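Side-chain contacts in O-ureido-L-serine synthase (PDB 3X44), which uses pyridoxal 5'-phosphate to join hydroxyurea to O-acetyl-L-serine, giving O-ureido-L-serine on the way to the antibiotic D-cycloserine: residues A[90-95]-A[125-130]; A[20-25]-A[248-253]; A[174-177]-A[181-184]; A[218-223]-A[295-300]; A[14-19]-A[162-167]. The protein carries 1 engineered substitution. All coordinates share one frame; numbering follows the deposited sequence.

Contact 1: A[90-95]-A[125-130]; sequences VAVMGD and NLIADE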
# COMPACT_ATOMS: atom_id res chain seq x y z
N VAL A 90 33.37 -1.53 3.90
CA VAL A 90 34.46 -0.57 3.77
C VAL A 90 34.21 0.28 2.54
O VAL A 90 34.20 -0.24 1.42
CB VAL A 90 35.82 -1.28 3.56
CG1 VAL A 90 36.94 -0.24 3.56
CG2 VAL A 90 36.05 -2.32 4.63
N ALA A 91 34.03 1.58 2.73
CA ALA A 91 33.78 2.49 1.62
C ALA A 91 35.07 3.15 1.13
O ALA A 91 35.91 3.55 1.92
CB ALA A 91 32.78 3.55 2.03
N VAL A 92 35.21 3.23 -0.19
CA VAL A 92 36.35 3.86 -0.84
C VAL A 92 35.72 5.08 -1.51
O VAL A 92 35.05 4.94 -2.52
CB VAL A 92 36.97 2.95 -1.92
CG1 VAL A 92 37.94 3.75 -2.77
CG2 VAL A 92 37.68 1.78 -1.26
N MET A 93 35.95 6.26 -0.94
CA MET A 93 35.32 7.47 -1.47
C MET A 93 36.24 8.66 -1.68
O MET A 93 37.15 8.91 -0.89
CB MET A 93 34.18 7.86 -0.53
CG MET A 93 33.32 9.00 -1.01
SD MET A 93 31.84 9.14 0.01
CE MET A 93 32.56 9.32 1.66
N GLY A 94 36.00 9.40 -2.76
CA GLY A 94 36.80 10.58 -3.05
C GLY A 94 36.70 11.53 -1.87
O GLY A 94 35.64 11.61 -1.24
N ASP A 95 37.78 12.25 -1.57
CA ASP A 95 37.78 13.16 -0.43
C ASP A 95 36.97 14.43 -0.61
O ASP A 95 36.81 15.20 0.35
CB ASP A 95 39.21 13.54 -0.07
CG ASP A 95 39.93 14.25 -1.21
OD1 ASP A 95 39.29 14.52 -2.26
OD2 ASP A 95 41.13 14.53 -1.05
N ASN A 125 38.15 2.76 -7.92
CA ASN A 125 37.91 1.35 -8.19
C ASN A 125 39.20 0.55 -8.08
O ASN A 125 39.20 -0.60 -7.64
CB ASN A 125 37.33 1.18 -9.59
CG ASN A 125 35.87 1.56 -9.66
OD1 ASN A 125 35.20 1.68 -8.62
ND2 ASN A 125 35.36 1.75 -10.87
N LEU A 126 40.30 1.16 -8.50
CA LEU A 126 41.58 0.49 -8.43
C LEU A 126 41.93 0.24 -6.98
O LEU A 126 42.40 -0.84 -6.62
CB LEU A 126 42.65 1.34 -9.11
CG LEU A 126 42.71 1.06 -10.61
CD1 LEU A 126 43.46 2.16 -11.34
CD2 LEU A 126 43.38 -0.29 -10.84
N ILE A 127 41.69 1.23 -6.13
CA ILE A 127 41.98 1.09 -4.71
C ILE A 127 41.10 -0.01 -4.13
O ILE A 127 41.57 -0.89 -3.42
CB ILE A 127 41.72 2.40 -3.93
CG1 ILE A 127 42.77 3.45 -4.32
CG2 ILE A 127 41.78 2.15 -2.43
CD1 ILE A 127 42.46 4.84 -3.81
N ALA A 128 39.82 0.05 -4.45
CA ALA A 128 38.87 -0.94 -3.98
C ALA A 128 39.31 -2.34 -4.42
O ALA A 128 39.28 -3.29 -3.64
CB ALA A 128 37.49 -0.64 -4.54
N ASP A 129 39.75 -2.47 -5.67
CA ASP A 129 40.19 -3.75 -6.20
C ASP A 129 41.43 -4.25 -5.48
O ASP A 129 41.52 -5.43 -5.13
CB ASP A 129 40.48 -3.63 -7.71
CG ASP A 129 39.21 -3.53 -8.55
OD1 ASP A 129 39.30 -3.09 -9.71
OD2 ASP A 129 38.13 -3.89 -8.05
N GLU A 130 42.38 -3.35 -5.25
CA GLU A 130 43.61 -3.70 -4.56
C GLU A 130 43.34 -4.18 -3.14
O GLU A 130 43.96 -5.14 -2.68
CB GLU A 130 44.55 -2.48 -4.53
CG GLU A 130 45.27 -2.23 -5.86
CD GLU A 130 46.12 -0.97 -5.86
OE1 GLU A 130 46.17 -0.26 -4.82
OE2 GLU A 130 46.74 -0.67 -6.90
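Val92, in the strand of 90-95, sets its two methyl groups against two successive residues of the helix carrying 125-130, one branch to each. CG1, anti to the backbone N (chi1 167°), goes to Ile127, where it lies 4.2 Å from the branch methyl CG2 and about as far from CB; the two side chains meet at a slant, by their beta-branches. CG2 of Val92 comes down on Ala128, 4.0 Å from its CA and 4.1 Å from its CB, so here a methyl rests on helix backbone as much as on side chain. With alanine at this position, the CA atoms of Val92 and Ala128 are 6.3 Å apart. Ile127 directs its CB at the strand, whereas that of Ala128 runs past it. All the touching atoms are carbon, and the pairing is plain van der Waals packing. It packs helix 120-135 on one face of the parallel sheet of the smaller domain. Phe115 on strand 111-115 touches both Val92 and Ile127, Cys69 on strand 65-70 adjoins Val92, and helix 99-107 packs against Ala91 and Met93 from the other face of the sheet.

Contact 2: A[20-25]-A[248-253]; sequences QRMAPE and RDTSRR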
# COMPACT_ATOMS: atom_id res chain seq x y z
N GLN A 20 3.37 20.99 -8.29
CA GLN A 20 2.20 21.86 -8.30
C GLN A 20 2.34 23.25 -8.92
O GLN A 20 1.37 23.79 -9.43
CB GLN A 20 1.67 21.99 -6.88
CG GLN A 20 1.01 20.72 -6.36
CD GLN A 20 -0.40 20.55 -6.91
OE1 GLN A 20 -0.62 20.64 -8.12
NE2 GLN A 20 -1.35 20.30 -6.03
N ARG A 21 3.53 23.84 -8.87
CA ARG A 21 3.70 25.17 -9.45
C ARG A 21 4.94 25.41 -10.29
O ARG A 21 5.01 26.40 -11.00
CB ARG A 21 3.62 26.23 -8.34
CG ARG A 21 4.43 25.90 -7.09
CD ARG A 21 4.20 26.94 -5.99
NE ARG A 21 2.88 26.81 -5.38
CZ ARG A 21 2.55 25.88 -4.49
NH1 ARG A 21 3.45 24.98 -4.10
NH2 ARG A 21 1.32 25.85 -3.99
N MET A 22 5.92 24.51 -10.24
CA MET A 22 7.14 24.70 -11.00
C MET A 22 7.05 24.40 -12.50
O MET A 22 7.82 24.94 -13.29
CB MET A 22 8.27 23.87 -10.38
CG MET A 22 8.93 24.53 -9.19
SD MET A 22 10.16 23.46 -8.45
CE MET A 22 11.48 23.56 -9.65
N ALA A 23 6.12 23.54 -12.88
CA ALA A 23 5.97 23.17 -14.28
C ALA A 23 5.17 24.17 -15.12
O ALA A 23 4.26 24.82 -14.62
CB ALA A 23 5.32 21.80 -14.38
N PRO A 24 5.53 24.30 -16.41
CA PRO A 24 4.80 25.22 -17.30
C PRO A 24 3.34 24.79 -17.34
O PRO A 24 3.04 23.59 -17.42
CB PRO A 24 5.51 25.06 -18.64
CG PRO A 24 6.86 24.49 -18.30
CD PRO A 24 6.64 23.63 -17.09
N GLU A 25 2.43 25.76 -17.30
CA GLU A 25 0.99 25.50 -17.29
C GLU A 25 0.44 24.41 -18.22
O GLU A 25 -0.40 23.62 -17.81
CB GLU A 25 0.22 26.80 -17.56
CG GLU A 25 -1.09 26.90 -16.78
CD GLU A 25 -2.24 27.42 -17.63
OE1 GLU A 25 -1.99 28.29 -18.50
OE2 GLU A 25 -3.39 26.97 -17.43
N ARG A 248 21.60 23.09 -8.95
CA ARG A 248 21.61 23.54 -7.56
C ARG A 248 20.44 24.49 -7.30
O ARG A 248 19.74 24.37 -6.28
CB ARG A 248 22.94 24.26 -7.27
CG ARG A 248 23.29 24.39 -5.80
CD ARG A 248 22.65 25.62 -5.18
NE ARG A 248 22.80 26.83 -5.99
CZ ARG A 248 23.81 27.69 -5.88
NH1 ARG A 248 24.76 27.48 -4.98
NH2 ARG A 248 23.86 28.76 -6.65
N ASP A 249 20.23 25.41 -8.22
CA ASP A 249 19.14 26.38 -8.10
C ASP A 249 17.78 25.71 -8.22
O ASP A 249 16.81 26.12 -7.58
CB ASP A 249 19.28 27.45 -9.19
CG ASP A 249 20.46 28.37 -8.97
OD1 ASP A 249 20.76 29.16 -9.88
OD2 ASP A 249 21.08 28.31 -7.88
N THR A 250 17.71 24.65 -9.02
CA THR A 250 16.45 23.95 -9.21
C THR A 250 16.10 23.13 -7.96
O THR A 250 14.92 22.97 -7.62
CB THR A 250 16.52 23.06 -10.46
OG1 THR A 250 16.89 23.88 -11.58
CG2 THR A 250 15.18 22.44 -10.76
N SER A 251 17.12 22.63 -7.27
CA SER A 251 16.90 21.87 -6.04
C SER A 251 16.35 22.84 -5.00
O SER A 251 15.47 22.49 -4.20
CB SER A 251 18.22 21.27 -5.54
OG SER A 251 18.16 21.00 -4.15
N ARG A 252 16.88 24.05 -5.00
CA ARG A 252 16.45 25.09 -4.08
C ARG A 252 14.98 25.40 -4.33
O ARG A 252 14.18 25.47 -3.39
CB ARG A 252 17.28 26.36 -4.27
CG ARG A 252 18.65 26.29 -3.62
CD ARG A 252 19.40 27.62 -3.71
NE ARG A 252 20.60 27.60 -2.89
CZ ARG A 252 21.55 28.53 -2.89
NH1 ARG A 252 21.44 29.60 -3.67
NH2 ARG A 252 22.61 28.40 -2.10
N ARG A 253 14.64 25.56 -5.60
CA ARG A 253 13.27 25.88 -6.01
C ARG A 253 12.29 24.79 -5.60
O ARG A 253 11.15 25.07 -5.22
CB ARG A 253 13.21 26.10 -7.53
CG ARG A 253 13.81 27.43 -8.00
CD ARG A 253 13.36 27.76 -9.44
NE ARG A 253 11.90 27.82 -9.54
CZ ARG A 253 11.23 27.74 -10.68
NH1 ARG A 253 11.87 27.60 -11.84
NH2 ARG A 253 9.90 27.79 -10.67
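Met22 reaches from the loop of 20-25 to the helix of 248-253 and carries most of the buried surface, with Arg253 second and Thr250 a small third. Its chain is straight as far as SD and then bends (chi3 74°), which turns the terminal methyl along the helix. There CE lies 3.7 Å from CB of Arg253 and 4.0 Å from CG2 of Thr250, touching residues three apart, one turn of helix. SD meets backbone, 3.7 Å from the carbonyl O of Arg253. Arg253 leaves its helix toward the loop and bends at its own chi3 (58°). CE of Met22 stands over one face of its guanidinium, 4.2 Å above the plane, while NH2 comes within 3.7 Å of CG of Met22 farther up the chain. Thr250 presents its methyl, and its OG1 is bonded to Thr246 O, one turn earlier in the same helix. Leu254 of that helix and Leu274 of helix 264-278 also touch Met22. The loop between strands 16-18 and 28-33 is thus joined to helix 244-257, beyond which Glu258 takes the backbone N of Gln20, Arg21 and Met22. Arg253 gives both carbon and guanidinium atoms to the contact, CB and the guanidinium face packing on Met22; its charge has a partner in the same helix, Glu257, and its contact with the loop is van der Waals.

Contact 3: A[174-177]-A[181-184]; sequences TGFG and TLTG. With PUS ((E)-O-(carbamoylamino)-N-({3-hydroxy-2-methyl-5-[(phosphonooxy)methyl]pyridin-4-yl}methylidene)-L-serine), chain C.
Apolar packing joins Thr174 and Phe176 to the first turns of the helix at 181-184. Leu182 divides its methyls: CD1 lies 3.9 Å from CG2 of Thr174, and CD2 is 4.2 Å from CD2 of Phe176, approaching the ring obliquely as the two side chains run side by side in the same direction. Thr174 turns its methyl to the leucine, while its OG1 stands anti to the backbone N (chi1 177°) and donates to Gly175 O. A second threonine methyl, CG2 of Thr181, rests near that hydroxyl. The polar links run through the cofactor phosphate. Gly177 N gives an almost straight bond to O3P of PUS, 2.8 Å at 177°, while O2P of PUS is held twice by Thr181, through N at a more bent 146° and through OG1 at 3.0 Å. One water ties both segments to the same group: it accepts from Leu182 N and donates to Gly175 O and to O3P of PUS, 2.7 Å away. Thr178 and Ser265 add hydroxyl bonds to the ligand. This is the glycine- and threonine-rich phosphate-binding loop of fold type II pyridoxal-phosphate enzymes, set between strand 171-174 and the N-terminal end of helix 180-192, whose dipole probably favours the anion.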
# COMPACT_ATOMS: atom_id res chain seq x y z
N THR A 174 16.47 11.25 -16.38
CA THR A 174 17.41 10.79 -15.36
C THR A 174 18.85 11.10 -15.71
O THR A 174 19.21 11.26 -16.88
CB THR A 174 17.30 9.26 -15.15
OG1 THR A 174 18.29 8.84 -14.19
CG2 THR A 174 17.54 8.53 -16.46
N GLY A 175 19.68 11.21 -14.68
CA GLY A 175 21.10 11.43 -14.91
C GLY A 175 21.68 10.04 -14.71
O GLY A 175 20.93 9.06 -14.69
N PHE A 176 22.99 9.93 -14.55
CA PHE A 176 23.58 8.63 -14.32
C PHE A 176 24.97 8.64 -13.71
O PHE A 176 25.76 9.55 -13.94
CB PHE A 176 23.59 7.81 -15.62
CG PHE A 176 24.51 8.34 -16.68
CD1 PHE A 176 25.87 8.09 -16.63
CD2 PHE A 176 24.00 9.06 -17.76
CE1 PHE A 176 26.73 8.53 -17.64
CE2 PHE A 176 24.84 9.51 -18.79
CZ PHE A 176 26.21 9.24 -18.72
N GLY A 177 25.22 7.62 -12.90
CA GLY A 177 26.50 7.43 -12.26
C GLY A 177 26.93 6.07 -12.79
O GLY A 177 27.81 5.97 -13.65
N THR A 181 20.18 2.80 -13.16
CA THR A 181 18.80 3.29 -13.17
C THR A 181 18.35 3.49 -14.60
O THR A 181 17.31 2.99 -15.00
CB THR A 181 18.68 4.63 -12.41
OG1 THR A 181 18.88 4.41 -11.01
CG2 THR A 181 17.30 5.24 -12.61
N LEU A 182 19.15 4.22 -15.36
CA LEU A 182 18.86 4.50 -16.76
C LEU A 182 18.76 3.25 -17.63
O LEU A 182 17.91 3.16 -18.51
CB LEU A 182 19.95 5.42 -17.32
CG LEU A 182 20.04 5.53 -18.84
CD1 LEU A 182 18.86 6.34 -19.35
CD2 LEU A 182 21.37 6.20 -19.23
N THR A 183 19.62 2.27 -17.38
CA THR A 183 19.59 1.04 -18.17
C THR A 183 18.43 0.13 -17.78
O THR A 183 17.70 -0.37 -18.64
CB THR A 183 20.92 0.27 -18.04
OG1 THR A 183 21.97 1.06 -18.61
CG2 THR A 183 20.84 -1.07 -18.78
N GLY A 184 18.25 -0.08 -16.47
CA GLY A 184 17.17 -0.93 -16.00
C GLY A 184 15.79 -0.41 -16.37
O GLY A 184 14.95 -1.15 -16.89
N PUS C . 25.51 6.96 -6.85
CA PUS C . 26.49 5.80 -6.86
CB PUS C . 27.49 5.90 -8.06
OG PUS C . 28.26 7.18 -7.99
ND PUS C . 29.58 7.03 -8.54
CE PUS C . 29.98 7.82 -9.56
NZ2 PUS C . 29.07 8.47 -10.31
OZ1 PUS C . 31.14 7.96 -9.79
C PUS C . 27.28 5.81 -5.53
O PUS C . 26.82 6.37 -4.58
OT PUS C . 28.35 5.26 -5.45
C2 PUS C . 22.76 10.45 -6.92
C3 PUS C . 23.59 9.24 -6.78
C4 PUS C . 23.73 8.34 -7.93
C5 PUS C . 23.01 8.66 -9.17
C6 PUS C . 22.19 9.88 -9.20
C2A PUS C . 22.62 11.42 -5.77
C4A PUS C . 24.72 7.19 -7.90
C5A PUS C . 23.10 7.76 -10.39
N1 PUS C . 22.11 10.71 -8.11
O3 PUS C . 24.16 8.94 -5.59
O1P PUS C . 24.07 4.87 -10.44
O2P PUS C . 21.84 4.34 -11.02
O3P PUS C . 23.09 5.83 -12.39
O4P PUS C . 22.34 6.53 -10.19
P PUS C . 22.84 5.39 -11.01
O HOH W 1 21.18 6.27 -14.26

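Contact 4: A[218-223]-A[295-300]; sequences QIQGLA and ERYLST. With PUS ((E)-O-(carbamoylamino)-N-({3-hydroxy-2-methyl-5-[(phosphonooxy)methyl]pyridin-4-yl}methylidene)-L-serine), chain C.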
# COMPACT_ATOMS: atom_id res chain seq x y z
N GLN A 218 30.30 19.26 -9.36
CA GLN A 218 29.50 19.35 -8.14
C GLN A 218 28.18 18.58 -8.09
O GLN A 218 27.47 18.65 -7.09
CB GLN A 218 29.25 20.82 -7.83
CG GLN A 218 30.53 21.62 -7.79
CD GLN A 218 30.39 22.92 -7.03
OE1 GLN A 218 30.36 22.93 -5.80
NE2 GLN A 218 30.30 24.02 -7.76
N ILE A 219 27.83 17.86 -9.15
CA ILE A 219 26.58 17.12 -9.10
C ILE A 219 26.87 15.71 -8.57
O ILE A 219 26.77 14.72 -9.29
CB ILE A 219 25.87 17.05 -10.47
CG1 ILE A 219 25.79 18.45 -11.08
CG2 ILE A 219 24.45 16.55 -10.28
CD1 ILE A 219 25.12 18.51 -12.44
N GLN A 220 27.22 15.68 -7.29
CA GLN A 220 27.58 14.46 -6.58
C GLN A 220 26.72 13.25 -6.92
O GLN A 220 25.49 13.30 -6.83
CB GLN A 220 27.56 14.72 -5.06
CG GLN A 220 28.26 16.02 -4.67
CD GLN A 220 28.87 15.99 -3.28
OE1 GLN A 220 29.02 14.93 -2.67
NE2 GLN A 220 29.22 17.16 -2.76
N GLY A 221 27.38 12.17 -7.31
CA GLY A 221 26.66 10.95 -7.64
C GLY A 221 26.66 10.66 -9.13
O GLY A 221 26.53 9.51 -9.54
N LEU A 222 26.83 11.70 -9.94
CA LEU A 222 26.84 11.53 -11.38
C LEU A 222 28.21 11.52 -12.03
O LEU A 222 29.22 11.89 -11.43
CB LEU A 222 26.04 12.65 -12.07
CG LEU A 222 24.65 13.00 -11.55
CD1 LEU A 222 24.05 14.11 -12.41
CD2 LEU A 222 23.76 11.77 -11.58
N ALA A 223 28.19 11.09 -13.29
CA ALA A 223 29.33 11.06 -14.17
C ALA A 223 30.70 10.62 -13.69
O ALA A 223 31.55 11.45 -13.35
CB ALA A 223 29.46 12.42 -14.84
N GLU A 295 19.18 16.49 2.54
CA GLU A 295 19.82 16.56 3.86
C GLU A 295 21.30 16.16 3.94
O GLU A 295 21.95 16.42 4.95
CB GLU A 295 19.01 15.77 4.89
CG GLU A 295 18.89 16.48 6.25
CD GLU A 295 17.78 15.91 7.14
OE1 GLU A 295 17.92 15.98 8.38
OE2 GLU A 295 16.78 15.40 6.60
N ARG A 296 21.84 15.51 2.92
CA ARG A 296 23.26 15.17 2.97
C ARG A 296 24.07 16.16 2.14
O ARG A 296 25.19 15.88 1.72
CB ARG A 296 23.52 13.72 2.51
CG ARG A 296 22.86 13.27 1.21
CD ARG A 296 22.71 11.75 1.18
NE ARG A 296 21.92 11.25 2.31
CZ ARG A 296 21.35 10.05 2.36
NH1 ARG A 296 21.46 9.19 1.35
NH2 ARG A 296 20.65 9.70 3.44
N TYR A 297 23.49 17.35 1.93
CA TYR A 297 24.12 18.40 1.14
C TYR A 297 24.20 19.72 1.89
O TYR A 297 24.53 20.76 1.31
CB TYR A 297 23.34 18.59 -0.16
CG TYR A 297 23.32 17.36 -1.03
CD1 TYR A 297 24.27 17.20 -2.04
CD2 TYR A 297 22.38 16.36 -0.83
CE1 TYR A 297 24.29 16.05 -2.83
CE2 TYR A 297 22.39 15.22 -1.61
CZ TYR A 297 23.34 15.06 -2.61
OH TYR A 297 23.35 13.93 -3.39
N LEU A 298 23.91 19.69 3.19
CA LEU A 298 23.94 20.88 4.01
C LEU A 298 25.28 21.61 3.92
O LEU A 298 25.33 22.83 3.99
CB LEU A 298 23.68 20.53 5.48
CG LEU A 298 22.27 20.17 5.93
CD1 LEU A 298 22.11 20.55 7.39
CD2 LEU A 298 21.24 20.88 5.09
N SER A 299 26.35 20.84 3.77
CA SER A 299 27.70 21.38 3.69
C SER A 299 28.17 21.63 2.26
O SER A 299 29.33 21.95 2.05
CB SER A 299 28.68 20.41 4.35
OG SER A 299 28.92 19.29 3.51
N THR A 300 27.28 21.49 1.30
CA THR A 300 27.65 21.70 -0.10
C THR A 300 27.22 23.07 -0.60
O THR A 300 26.57 23.83 0.13
CB THR A 300 27.02 20.62 -0.98
OG1 THR A 300 25.61 20.85 -1.08
CG2 THR A 300 27.27 19.23 -0.38
N PUS C . 25.51 6.96 -6.85
CA PUS C . 26.49 5.80 -6.86
CB PUS C . 27.49 5.90 -8.06
OG PUS C . 28.26 7.18 -7.99
ND PUS C . 29.58 7.03 -8.54
CE PUS C . 29.98 7.82 -9.56
NZ2 PUS C . 29.07 8.47 -10.31
OZ1 PUS C . 31.14 7.96 -9.79
C PUS C . 27.28 5.81 -5.53
O PUS C . 26.82 6.37 -4.58
OT PUS C . 28.35 5.26 -5.45
C2 PUS C . 22.76 10.45 -6.92
C3 PUS C . 23.59 9.24 -6.78
C4 PUS C . 23.73 8.34 -7.93
C5 PUS C . 23.01 8.66 -9.17
C6 PUS C . 22.19 9.88 -9.20
C2A PUS C . 22.62 11.42 -5.77
C4A PUS C . 24.72 7.19 -7.90
C5A PUS C . 23.10 7.76 -10.39
N1 PUS C . 22.11 10.71 -8.11
O3 PUS C . 24.16 8.94 -5.59
O1P PUS C . 24.07 4.87 -10.44
O2P PUS C . 21.84 4.34 -11.02
O3P PUS C . 23.09 5.83 -12.39
O4P PUS C . 22.34 6.53 -10.19
P PUS C . 22.84 5.39 -11.01
O HOH W 2 23.47 15.13 -5.90
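Gln220 and Tyr297 meet at the ring's rim: CB of Gln220 lies near the plane of the ring, at its edge, 4.2 Å from CE1. Tyr297 is buried here, on the ligand side, where the packing is dense. CD2 of Leu222 sits 3.4 Å from C6 of the PUS pyridine, OH of Tyr297 lies 3.5 Å from the ring methyl C2A, and the backbone of Gly221 runs close to the pyridine. Gly221 O accepts from NZ2 of the ureido group at 2.9 Å, through a bond bent to 138°. A water on this side donates to Gln220 O and to OH of Tyr297, 2.8 Å from the latter; Asp292 and Arg101 also bond to that OH. Away from the ligand the contact is small and more open, between partly exposed Gln220 and Thr300, with Ser299 exposed beside them. The extended Gln220 brings NE2 to 3.7 Å from CG2 of Thr300, the two side chains coming from opposite directions. Thr300 OG1 stays on its own turn, bonded to a lone pair of Tyr297 O. Polar links between the loops thus pass through the water and through Ser98, its N to Gln220 OE1 and its OG to Arg296 O, while carbon, backbone and tyrosine OH atoms shape the pocket.

Contact 5: A[14-19]-A[162-167]; sequences TPIVRL and ADFAGK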
# COMPACT_ATOMS: atom_id res chain seq x y z
N THR A 14 8.70 3.66 -4.00
CA THR A 14 8.72 5.07 -3.67
C THR A 14 7.62 5.85 -4.38
O THR A 14 7.25 5.52 -5.51
CB THR A 14 10.06 5.71 -4.01
OG1 THR A 14 10.33 5.51 -5.41
CG2 THR A 14 11.17 5.07 -3.19
N PRO A 15 7.10 6.89 -3.73
CA PRO A 15 6.04 7.69 -4.34
C PRO A 15 6.49 8.54 -5.52
O PRO A 15 7.65 8.94 -5.61
CB PRO A 15 5.52 8.56 -3.19
CG PRO A 15 6.59 8.57 -2.17
CD PRO A 15 7.47 7.36 -2.39
N ILE A 16 5.55 8.77 -6.43
CA ILE A 16 5.77 9.63 -7.58
C ILE A 16 4.72 10.71 -7.35
O ILE A 16 3.53 10.41 -7.18
CB ILE A 16 5.50 8.90 -8.92
CG1 ILE A 16 6.63 7.91 -9.21
CG2 ILE A 16 5.43 9.92 -10.06
CD1 ILE A 16 6.42 7.13 -10.48
N VAL A 17 5.15 11.96 -7.31
CA VAL A 17 4.24 13.06 -7.07
C VAL A 17 4.32 14.15 -8.14
O VAL A 17 5.37 14.37 -8.75
CB VAL A 17 4.51 13.70 -5.67
CG1 VAL A 17 5.08 12.65 -4.73
CG2 VAL A 17 5.49 14.87 -5.80
N ARG A 18 3.21 14.84 -8.34
CA ARG A 18 3.14 15.90 -9.33
C ARG A 18 3.66 17.21 -8.76
O ARG A 18 3.41 17.54 -7.60
CB ARG A 18 1.69 16.07 -9.78
CG ARG A 18 1.47 17.04 -10.92
CD ARG A 18 0.02 16.98 -11.37
NE ARG A 18 -0.29 17.97 -12.40
CZ ARG A 18 -0.38 19.28 -12.16
NH1 ARG A 18 -0.19 19.76 -10.94
NH2 ARG A 18 -0.67 20.11 -13.16
N LEU A 19 4.40 17.96 -9.58
CA LEU A 19 4.87 19.27 -9.13
C LEU A 19 3.65 20.17 -9.30
O LEU A 19 2.96 20.12 -10.33
CB LEU A 19 6.04 19.76 -10.01
CG LEU A 19 7.36 18.98 -9.88
CD1 LEU A 19 8.52 19.77 -10.49
CD2 LEU A 19 7.64 18.69 -8.40
N ALA A 162 3.39 0.88 -13.40
CA ALA A 162 2.13 0.65 -12.69
C ALA A 162 1.42 1.97 -12.43
O ALA A 162 0.21 2.09 -12.64
CB ALA A 162 2.38 -0.07 -11.36
N ASP A 163 2.18 2.97 -11.99
CA ASP A 163 1.61 4.28 -11.69
C ASP A 163 1.07 4.99 -12.93
O ASP A 163 0.08 5.71 -12.86
CB ASP A 163 2.66 5.17 -11.03
CG ASP A 163 2.75 4.94 -9.53
OD1 ASP A 163 1.90 4.23 -8.97
OD2 ASP A 163 3.68 5.49 -8.91
N PHE A 164 1.73 4.78 -14.07
CA PHE A 164 1.30 5.43 -15.30
C PHE A 164 0.47 4.56 -16.23
O PHE A 164 0.13 4.99 -17.34
CB PHE A 164 2.52 5.97 -16.05
CG PHE A 164 2.99 7.30 -15.54
CD1 PHE A 164 4.09 7.39 -14.69
CD2 PHE A 164 2.31 8.47 -15.88
CE1 PHE A 164 4.50 8.62 -14.19
CE2 PHE A 164 2.71 9.71 -15.38
CZ PHE A 164 3.81 9.78 -14.53
N ALA A 165 0.13 3.35 -15.79
CA ALA A 165 -0.67 2.45 -16.62
C ALA A 165 -2.01 3.11 -16.94
O ALA A 165 -2.71 3.58 -16.04
CB ALA A 165 -0.90 1.13 -15.89
N GLY A 166 -2.34 3.15 -18.22
CA GLY A 166 -3.59 3.76 -18.66
C GLY A 166 -3.52 5.28 -18.66
O GLY A 166 -4.53 5.94 -18.90
N LYS A 167 -2.33 5.82 -18.41
CA LYS A 167 -2.13 7.27 -18.37
C LYS A 167 -1.06 7.76 -19.33
O LYS A 167 -0.21 7.00 -19.79
CB LYS A 167 -1.78 7.70 -16.95
CG LYS A 167 -2.94 7.61 -15.98
CD LYS A 167 -2.44 7.60 -14.55
CE LYS A 167 -3.48 6.98 -13.62
NZ LYS A 167 -4.82 7.61 -13.79
O HOH W 3 5.93 4.62 -8.13
O HOH W 4 3.44 6.71 -6.49
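Strand 16-18 passes the C-terminal end of helix 147-164 with the CA atoms of Ile16 and Asp163 7.9 Å apart, and just beyond, the chain reverses in a type II turn from Phe164 to Lys167, with Gly166 at positive phi. Ile16 points at the helix end, and its two branches meet two unlike neighbours. CD1 lies 3.6 Å from OD2 of Asp163, and CG1 and CB follow close by, so the carboxylate oxygen lies along the flank of the isoleucine. A chi1 of -73° sets CG1 beside the backbone N and anti to the carbonyl carbon, leaving CG2 anti to N; CG2 approaches the Phe164 ring obliquely, 4.4 Å from CE1. Tyr30 of the adjacent strand meets the same ring edge-to-face, and Leu3 of the second subunit packs on Ile16, Asp163 and Phe164. Water carries the polar links: one accepts from Ile16 N at 2.9 Å and donates to OD2 of Asp163 at 2.7 Å, and another lies between OD2 and Thr14 O, its sharing of protons less certain. Although hydrocarbon runs beside it, OD2 thus has hydration, and the carboxylate reaches the strand's backbone amide indirectly. The contact joins apolar packing on the ring side to a water-mediated link on the acid side.

In the fold
Contacts 3 and 4 form the active-site pair: both touch PUS, one at the phosphate, the other at the pyridine and ureido ends, and a probable hydrogen bond from Ala223 N to Phe176 O joins them. Contact 3 is fully buried, contact 4 partly. Contacts 1, 2 and 5 lie 18 to 19 Å from the chain's centre, yet are largely buried. Contact 1 belongs to the four-stranded sheet; contact 5 uses the strand of the six-stranded one that is outermost within this chain, though Ile16 and Arg18 bond to the second subunit's backbone. The first segments of contacts 5 and 2 adjoin in sequence. Chemistry runs from pure hydrocarbon in contact 1, through arginine-methionine packing in contact 2, to water-bridged links in contacts 3, 4 and 5.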